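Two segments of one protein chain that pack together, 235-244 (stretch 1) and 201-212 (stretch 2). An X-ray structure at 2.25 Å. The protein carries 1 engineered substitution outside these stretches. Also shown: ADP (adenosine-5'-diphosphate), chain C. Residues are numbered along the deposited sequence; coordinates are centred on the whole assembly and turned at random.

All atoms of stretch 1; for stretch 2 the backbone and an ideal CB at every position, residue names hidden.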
# COMPACT_ATOMS: atom_id res chain seq x y z
N LEU A 235 1.21 18.66 -7.40
CA LEU A 235 0.85 17.45 -6.65
C LEU A 235 0.46 16.18 -7.46
O LEU A 235 0.28 15.12 -6.88
CB LEU A 235 -0.19 17.77 -5.54
CG LEU A 235 0.13 18.90 -4.55
CD1 LEU A 235 -1.05 19.17 -3.57
CD2 LEU A 235 1.45 18.69 -3.77
N ASP A 236 0.28 16.33 -8.78
CA ASP A 236 0.21 15.22 -9.78
C ASP A 236 -0.62 13.93 -9.48
O ASP A 236 -0.16 12.77 -9.69
CB ASP A 236 1.63 14.83 -10.26
CG ASP A 236 2.24 15.81 -11.35
OD1 ASP A 236 1.65 16.86 -11.73
OD2 ASP A 236 3.35 15.48 -11.85
N GLY A 237 -1.85 14.09 -9.00
CA GLY A 237 -2.76 12.92 -8.92
C GLY A 237 -2.61 11.96 -7.74
O GLY A 237 -3.28 10.92 -7.69
N ILE A 238 -1.74 12.30 -6.79
CA ILE A 238 -1.58 11.49 -5.59
C ILE A 238 -2.60 11.95 -4.54
O ILE A 238 -2.49 13.05 -4.02
CB ILE A 238 -0.13 11.56 -5.00
CG1 ILE A 238 0.94 11.40 -6.10
CG2 ILE A 238 0.05 10.57 -3.82
CD1 ILE A 238 1.27 9.99 -6.48
N PRO A 239 -3.62 11.12 -4.26
CA PRO A 239 -4.68 11.55 -3.36
C PRO A 239 -4.18 11.94 -1.96
O PRO A 239 -4.75 12.83 -1.36
CB PRO A 239 -5.60 10.33 -3.28
CG PRO A 239 -5.33 9.57 -4.54
CD PRO A 239 -3.86 9.76 -4.79
N GLY A 240 -3.12 11.28 -1.48
CA GLY A 240 -2.55 11.59 -0.16
C GLY A 240 -2.13 13.05 -0.06
O GLY A 240 -2.44 13.72 0.93
N TRP A 241 -1.46 13.55 -1.10
CA TRP A 241 -1.01 14.94 -1.12
C TRP A 241 -2.13 15.94 -1.45
O TRP A 241 -2.16 17.04 -0.91
CB TRP A 241 0.19 15.10 -2.05
CG TRP A 241 1.34 14.12 -1.75
CD1 TRP A 241 1.98 13.32 -2.65
CD2 TRP A 241 1.98 13.88 -0.48
NE1 TRP A 241 2.96 12.58 -2.02
CE2 TRP A 241 2.98 12.91 -0.69
CE3 TRP A 241 1.79 14.38 0.81
CZ2 TRP A 241 3.80 12.45 0.34
CZ3 TRP A 241 2.59 13.89 1.85
CH2 TRP A 241 3.59 12.94 1.60
N LEU A 242 -3.06 15.53 -2.31
CA LEU A 242 -4.23 16.35 -2.64
C LEU A 242 -5.13 16.65 -1.43
O LEU A 242 -5.67 17.74 -1.31
CB LEU A 242 -5.05 15.71 -3.78
CG LEU A 242 -4.43 15.60 -5.19
CD1 LEU A 242 -5.32 14.79 -6.13
CD2 LEU A 242 -4.11 16.95 -5.81
N VAL A 243 -5.28 15.66 -0.55
CA VAL A 243 -6.00 15.83 0.73
C VAL A 243 -5.26 16.72 1.73
O VAL A 243 -5.87 17.58 2.36
CB VAL A 243 -6.42 14.47 1.38
CG1 VAL A 243 -6.97 14.69 2.80
CG2 VAL A 243 -7.47 13.77 0.53
N VAL A 244 -3.95 16.52 1.90
CA VAL A 244 -3.13 17.39 2.77
C VAL A 244 -3.23 18.85 2.32
O VAL A 244 -3.41 19.75 3.15
CB VAL A 244 -1.62 16.98 2.79
CG1 VAL A 244 -0.76 18.04 3.49
CG2 VAL A 244 -1.42 15.58 3.44
N UNK A 201 -3.51 3.43 -9.77
CA UNK A 201 -2.64 4.46 -10.31
C UNK A 201 -3.08 5.83 -9.82
O UNK A 201 -4.23 5.99 -9.40
CB UNK A 201 -2.63 4.41 -11.84
N UNK A 202 -2.16 6.83 -9.86
CA UNK A 202 -2.52 8.24 -9.63
C UNK A 202 -3.67 8.69 -10.52
O UNK A 202 -3.76 8.25 -11.66
CB UNK A 202 -1.31 9.14 -9.87
N UNK A 203 -4.54 9.55 -9.99
CA UNK A 203 -5.58 10.20 -10.78
C UNK A 203 -4.96 10.89 -11.99
O UNK A 203 -3.85 11.43 -11.90
CB UNK A 203 -6.36 11.21 -9.93
N UNK A 204 -5.68 10.91 -13.11
CA UNK A 204 -5.28 11.75 -14.23
C UNK A 204 -5.49 13.24 -13.91
O UNK A 204 -6.01 13.59 -12.84
CB UNK A 204 -6.07 11.36 -15.48
N UNK A 205 -5.04 14.11 -14.81
CA UNK A 205 -5.18 15.56 -14.65
C UNK A 205 -6.59 15.99 -14.27
O UNK A 205 -6.79 16.64 -13.24
CB UNK A 205 -4.77 16.26 -15.94
N UNK A 206 -7.57 15.63 -15.10
CA UNK A 206 -8.95 16.07 -14.93
C UNK A 206 -9.61 15.55 -13.66
O UNK A 206 -10.41 16.26 -13.04
CB UNK A 206 -9.78 15.63 -16.14
N UNK A 207 -9.28 14.32 -13.28
CA UNK A 207 -9.76 13.70 -12.04
C UNK A 207 -9.18 14.44 -10.83
O UNK A 207 -9.92 14.80 -9.91
CB UNK A 207 -9.38 12.22 -11.99
N UNK A 208 -7.87 14.71 -10.84
CA UNK A 208 -7.23 15.52 -9.79
C UNK A 208 -7.90 16.88 -9.58
O UNK A 208 -8.17 17.26 -8.44
CB UNK A 208 -5.75 15.74 -10.13
N UNK A 209 -8.14 17.60 -10.67
CA UNK A 209 -8.85 18.88 -10.66
C UNK A 209 -10.25 18.74 -10.04
O UNK A 209 -10.63 19.51 -9.16
CB UNK A 209 -8.96 19.43 -12.08
N UNK A 210 -10.99 17.73 -10.50
CA UNK A 210 -12.31 17.42 -9.96
C UNK A 210 -12.33 17.02 -8.47
O UNK A 210 -13.27 17.38 -7.73
CB UNK A 210 -12.92 16.29 -10.79
N UNK A 211 -11.30 16.29 -8.05
CA UNK A 211 -11.08 15.92 -6.65
C UNK A 211 -11.01 17.17 -5.78
O UNK A 211 -11.78 17.31 -4.83
CB UNK A 211 -9.80 15.10 -6.50
N UNK A 212 -10.09 18.08 -6.12
CA UNK A 212 -9.93 19.34 -5.41
C UNK A 212 -11.19 20.21 -5.44
O UNK A 212 -11.59 20.77 -4.42
CB UNK A 212 -8.76 20.12 -6.01
PB ADP C . -1.83 3.66 0.26
O1B ADP C . -1.96 3.41 -1.23
O2B ADP C . -2.49 2.58 1.08
O3B ADP C . -0.44 3.99 0.74
PA ADP C . -3.93 5.36 1.46
O1A ADP C . -5.15 4.55 1.11
O2A ADP C . -3.46 5.45 2.88
O3A ADP C . -2.67 5.01 0.47
O5' ADP C . -4.25 6.84 0.91
C5' ADP C . -3.51 8.00 1.30
C4' ADP C . -4.51 9.07 1.76
O4' ADP C . -5.11 9.73 0.62
C3' ADP C . -5.70 8.55 2.55
O3' ADP C . -5.48 8.57 3.96
C2' ADP C . -6.79 9.54 2.24
O2' ADP C . -6.41 10.73 2.92
C1' ADP C . -6.51 9.90 0.81
N9 ADP C . -7.22 9.14 -0.25
C8 ADP C . -6.70 8.10 -0.92
N7 ADP C . -7.55 7.67 -1.89
C5 ADP C . -8.64 8.46 -1.84
C6 ADP C . -9.92 8.56 -2.57
N6 ADP C . -10.21 7.72 -3.58
N1 ADP C . -10.78 9.54 -2.20
C2 ADP C . -10.51 10.38 -1.20
N3 ADP C . -9.36 10.36 -0.50
C4 ADP C . -8.41 9.44 -0.76

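At 201 the CA-to-CB bond points away from stretch 1, with nothing within reach. Almost any residue would do; it is Lys201.

At 202 the bond points toward stretch 1, and the ideal CB lies 3.4 Å from Gly237 O and 4.3 Å from Ile238 CD1. Phi of -53° with psi of 145° suits an extended residue or proline. A compact apolar side chain fits. Pro202 fills it, its CG 4.1 Å from Ile238 CD1.

Position 203 is where the backbones come closest, 4.3 Å between its CA and Gly237 CA. Its amide must stay free to donate, which excludes proline: N to Gly237 O is a 3.0 Å hydrogen bond. Its own carbonyl leaves no room opposite, since a CB on Gly237 would sit 2.2 Å from O of 203; the glycine's CA instead makes a CA-H...O contact with that atom at 3.5 Å. The CB points sideways, with Pro239 and Leu242 ahead and the adenine beyond, so a long apolar or aromatic side chain suits. Phe203 takes Pro239 CG over one ring face, 4.1 Å from the centroid, while Leu242 CD1 and ADP N6 lie at the ring edge.

Positions 204 to 207 meet no atoms of stretch 1. The first precedes a helix, so Asp, Ser, Thr or Asn would cap it; in Asp204, OD1 accepts from N of 207 at 2.9 Å. At 205 and 206, on the first turn, polar residues are natural: Lys205 and Asp206. At 207 a hydroxyl could join the cap; Thr207 OG1 donates to Asp204 OD1 at 2.7 Å.

At 208 the CB points toward stretch 1, only 4.3 Å from Gly237 CA and 4.1 Å from Leu242 CD1. Small residues are favoured: Ala, Ser, perhaps Cys. Ser208 sends OG to Asp204 O at 3.0 Å, satisfying the hydroxyl against the N-cap carbonyl while OG rests 3.1 Å from Gly237 CA.

Positions 209 and 210 make no contact with stretch 1 and tolerate many residues; they are Val209 and Glu210.

At 211 the CB points toward stretch 1, 4.5 Å from Leu242 CD1, with Val243 and the nucleotide farther on. The gap asks for a large apolar side chain. Phe211, with chi1 t, places CE1 3.8 Å from Leu242 CB and has Val243 CG2 and ADP C2 at its ring edge.

Position 212 starts sideways, its CA 7.0 Å from Leu242 CA, so Leu or Met could bridge the gap. Leu212 does, with CD2 3.6 Å from Leu242 O and CD1 4.2 Å from Leu242 CD2.

Stretch 2 (201-212) KPFDKDTSVEFL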
# COMPACT_ATOMS: atom_id res chain seq x y z
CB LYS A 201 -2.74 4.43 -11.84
CG LYS A 201 -2.53 3.06 -12.49
CD LYS A 201 -1.08 2.58 -12.33
CE LYS A 201 -0.71 1.56 -13.41
NZ LYS A 201 0.59 0.90 -13.10
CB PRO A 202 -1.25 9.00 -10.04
CG PRO A 202 -0.14 8.05 -9.82
CD PRO A 202 -0.71 6.68 -10.12
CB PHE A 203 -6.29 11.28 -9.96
CG PHE A 203 -7.08 10.76 -8.77
CD1 PHE A 203 -7.70 9.51 -8.79
CD2 PHE A 203 -7.23 11.57 -7.63
CE1 PHE A 203 -8.44 9.05 -7.69
CE2 PHE A 203 -7.98 11.12 -6.53
CZ PHE A 203 -8.57 9.86 -6.56
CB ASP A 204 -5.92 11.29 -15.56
CG ASP A 204 -7.44 11.51 -15.65
OD1 ASP A 204 -8.02 12.30 -14.89
OD2 ASP A 204 -8.06 10.88 -16.54
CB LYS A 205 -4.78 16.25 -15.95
CG LYS A 205 -3.52 17.09 -15.88
CD LYS A 205 -3.84 18.58 -15.69
CE LYS A 205 -4.65 19.15 -16.84
NZ LYS A 205 -5.22 20.49 -16.48
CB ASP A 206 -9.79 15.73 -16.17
CG ASP A 206 -9.49 16.64 -17.36
OD1 ASP A 206 -8.65 17.56 -17.24
OD2 ASP A 206 -10.11 16.45 -18.43
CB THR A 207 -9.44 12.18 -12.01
OG1 THR A 207 -9.95 11.56 -13.20
CG2 THR A 207 -10.07 11.50 -10.81
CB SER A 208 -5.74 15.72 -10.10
OG SER A 208 -5.08 14.47 -10.18
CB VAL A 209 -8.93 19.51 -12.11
CG1 VAL A 209 -10.06 20.53 -12.22
CG2 VAL A 209 -7.59 20.16 -12.48
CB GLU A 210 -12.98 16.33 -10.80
CG GLU A 210 -14.49 16.38 -10.74
CD GLU A 210 -15.02 17.81 -10.76
OE1 GLU A 210 -15.00 18.44 -11.85
OE2 GLU A 210 -15.44 18.29 -9.67
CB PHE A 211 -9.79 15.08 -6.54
CG PHE A 211 -9.51 14.53 -5.17
CD1 PHE A 211 -8.89 15.31 -4.19
CD2 PHE A 211 -9.83 13.20 -4.87
CE1 PHE A 211 -8.62 14.80 -2.91
CE2 PHE A 211 -9.57 12.69 -3.61
CZ PHE A 211 -8.96 13.50 -2.63
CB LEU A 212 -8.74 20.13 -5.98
CG LEU A 212 -7.35 19.59 -5.63
CD1 LEU A 212 -6.26 20.52 -6.18
CD2 LEU A 212 -7.19 19.38 -4.09
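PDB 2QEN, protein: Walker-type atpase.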